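Local coordinates for protein UDP-N-acetylenolpyruvoylglucosamine reductase (Listeria monocytogenes, PDB 3TX1) that probably reduces UDP-N-acetylenolpyruvoylglucosamine to UDP-N-acetylmuramate with NADPH and a bound FAD, a step in making the peptidoglycan of the bacterial cell wall, at residues Ala233-Glu238 with Leu275-Phe280. Residues are numbered along the deposited sequence; the frame is centred on the assembly and turned at random.
With SO4 (sulfate ion), chain F.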
loop_
_atom_site.group_PDB
_atom_site.type_symbol
_atom_site.label_atom_id
_atom_site.label_comp_id
_atom_site.label_asym_id
_atom_site.label_seq_id
_atom_site.Cartn_x
_atom_site.Cartn_y
_atom_site.Cartn_z
ATOM N N ALA A 233 12.415 -16.698 -2.067
ATOM C CA ALA A 233 12.939 -17.424 -3.215
ATOM C C ALA A 233 12.576 -16.750 -4.524
ATOM O O ALA A 233 13.307 -16.872 -5.500
ATOM C CB ALA A 233 12.401 -18.842 -3.213
ATOM N N LYS A 234 11.475 -16.007 -4.543
ATOM C CA LYS A 234 10.982 -15.494 -5.795
ATOM C C LYS A 234 10.873 -14.010 -5.975
ATOM O O LYS A 234 10.552 -13.550 -7.054
ATOM C CB LYS A 234 9.632 -16.121 -6.047
ATOM C CG LYS A 234 9.735 -17.611 -6.335
ATOM C CD LYS A 234 8.355 -18.146 -6.657
ATOM C CE LYS A 234 8.413 -19.371 -7.549
ATOM N NZ LYS A 234 7.042 -19.572 -8.101
ATOM N N GLN A 235 11.158 -13.251 -4.931
ATOM C CA GLN A 235 10.995 -11.828 -4.992
ATOM C C GLN A 235 12.225 -11.066 -4.599
ATOM O O GLN A 235 12.979 -11.532 -3.745
ATOM C CB GLN A 235 9.862 -11.444 -4.103
ATOM C CG GLN A 235 8.588 -12.026 -4.633
ATOM C CD GLN A 235 7.358 -11.594 -3.873
ATOM O OE1 GLN A 235 7.407 -10.791 -2.914
ATOM N NE2 GLN A 235 6.220 -12.102 -4.331
ATOM N N PRO A 236 12.469 -9.917 -5.268
ATOM C CA PRO A 236 13.596 -9.084 -4.882
ATOM C C PRO A 236 13.167 -8.308 -3.663
ATOM O O PRO A 236 12.485 -7.290 -3.798
ATOM C CB PRO A 236 13.761 -8.116 -6.057
ATOM C CG PRO A 236 12.595 -8.289 -6.942
ATOM C CD PRO A 236 11.699 -9.353 -6.398
ATOM N N LEU A 237 13.474 -8.789 -2.468
ATOM C CA LEU A 237 13.058 -8.030 -1.294
ATOM C C LEU A 237 14.169 -7.070 -0.884
ATOM O O LEU A 237 13.931 -6.111 -0.140
ATOM C CB LEU A 237 12.664 -8.953 -0.154
ATOM C CG LEU A 237 11.585 -10.022 -0.370
ATOM C CD1 LEU A 237 11.381 -10.794 0.949
ATOM C CD2 LEU A 237 10.266 -9.477 -0.966
ATOM N N GLU A 238 15.372 -7.333 -1.403
ATOM C CA GLU A 238 16.547 -6.516 -1.143
ATOM C C GLU A 238 16.403 -5.105 -1.751
ATOM O O GLU A 238 16.828 -4.120 -1.137
ATOM C CB GLU A 238 17.843 -7.221 -1.613
ATOM C CG GLU A 238 17.911 -7.677 -3.091
ATOM C CD GLU A 238 17.249 -9.046 -3.397
ATOM O OE1 GLU A 238 17.730 -9.706 -4.348
ATOM O OE2 GLU A 238 16.274 -9.492 -2.709
ATOM N N LEU A 275 15.706 -8.838 -12.454
ATOM C CA LEU A 275 16.291 -10.098 -12.949
ATOM C C LEU A 275 15.833 -11.268 -12.109
ATOM O O LEU A 275 16.107 -12.399 -12.442
ATOM C CB LEU A 275 17.817 -10.097 -12.932
ATOM C CG LEU A 275 18.497 -9.267 -14.001
ATOM C CD1 LEU A 275 19.936 -9.055 -13.579
ATOM C CD2 LEU A 275 18.401 -9.928 -15.356
ATOM N N LYS A 276 15.146 -11.004 -11.015
ATOM C CA LYS A 276 14.707 -12.111 -10.211
ATOM C C LYS A 276 13.222 -12.443 -10.457
ATOM O O LYS A 276 12.860 -13.615 -10.494
ATOM C CB LYS A 276 15.024 -11.866 -8.740
ATOM C CG LYS A 276 14.627 -13.003 -7.845
ATOM C CD LYS A 276 14.816 -12.511 -6.438
ATOM C CE LYS A 276 14.963 -13.676 -5.476
ATOM N NZ LYS A 276 15.470 -13.144 -4.187
ATOM N N HIS A 277 12.396 -11.424 -10.659
ATOM C CA HIS A 277 10.967 -11.617 -10.937
ATOM C C HIS A 277 10.579 -10.593 -11.984
ATOM O O HIS A 277 10.476 -9.388 -11.699
ATOM C CB HIS A 277 10.149 -11.382 -9.666
ATOM C CG HIS A 277 8.717 -11.807 -9.781
ATOM N ND1 HIS A 277 8.183 -12.766 -8.997
ATOM C CD2 HIS A 277 7.719 -11.423 -10.661
ATOM C CE1 HIS A 277 6.893 -12.959 -9.327
ATOM N NE2 HIS A 277 6.607 -12.156 -10.353
ATOM N N ALA A 278 10.352 -11.040 -13.211
ATOM C CA ALA A 278 10.140 -10.072 -14.278
ATOM C C ALA A 278 8.957 -9.164 -14.087
ATOM O O ALA A 278 8.879 -8.168 -14.780
ATOM C CB ALA A 278 10.074 -10.737 -15.629
ATOM N N GLY A 279 8.038 -9.484 -13.166
ATOM C CA GLY A 279 6.850 -8.644 -12.946
ATOM C C GLY A 279 7.062 -7.523 -11.932
ATOM O O GLY A 279 6.115 -6.807 -11.581
ATOM N N PHE A 280 8.308 -7.390 -11.474
ATOM C CA PHE A 280 8.745 -6.371 -10.539
ATOM C C PHE A 280 9.711 -5.402 -11.191
ATOM O O PHE A 280 10.663 -5.801 -11.871
ATOM C CB PHE A 280 9.557 -7.002 -9.439
ATOM C CG PHE A 280 8.763 -7.523 -8.293
ATOM C CD1 PHE A 280 7.919 -8.622 -8.438
ATOM C CD2 PHE A 280 8.962 -7.010 -7.031
ATOM C CE1 PHE A 280 7.207 -9.146 -7.349
ATOM C CE2 PHE A 280 8.282 -7.559 -5.940
ATOM C CZ PHE A 280 7.398 -8.625 -6.094
HETATM S S SO4 F . 3.089 -13.219 -11.897
HETATM O O1 SO4 F . 2.909 -13.605 -10.478
HETATM O O2 SO4 F . 4.086 -14.118 -12.535
HETATM O O3 SO4 F . 1.801 -13.293 -12.631
HETATM O O4 SO4 F . 3.574 -11.818 -11.960
#
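Lys276, Pro236 and Phe280 bury the most surface where the chain leaving helix 217-234 meets the loop between strands 271-273 and 281-283, within the C-terminal domain of this MurB-family flavoenzyme. The loop closes in a type I beta turn from His277 to Phe280, whose ends are joined by a backbone hydrogen bond from Phe280 N to His277 O of 3.0 Å. Pro236 lies over one face of the Phe280 ring: its CD is 3.9 Å from the ring centroid and 21° off the normal, a CH-pi contact displaced toward the rim. Gln235 reaches the far end of the same ring, with its CD 3.7 Å from Phe280 CZ and the amide plane inclined 48° to the ring; Gln235 OE1 is hydrogen-bonded to Arg231 NH2. Gln235 and Phe280 both touch the FAD, so the contact forms part of the flavin pocket; Phe280 also lies near Ser244, the predicted proton donor. The extended Lys276 chain, CG anti to the backbone N (chi1 -178°), runs along the backbone of Ala233-Gln235, its CE 3.6 Å from Ala233 O. Its NZ bridges Glu232 O in helix 217-234 and Gln235 O, 3.0 Å away, in the chain that follows, standing above the plane of the Gln235 carbonyl. Glu238 OE2, 4.0 Å from Lys276 NZ, is too far for a salt bridge, though the opposite charges probably attract. Beside it, the His277 imidazole uses both nitrogens: NE2 makes a weak hydrogen bond to O4 of a sulfate probably from the crystallisation liquor, while ND1, with its acceptor in the ring plane, donates to Lys234 O at 3.2 Å.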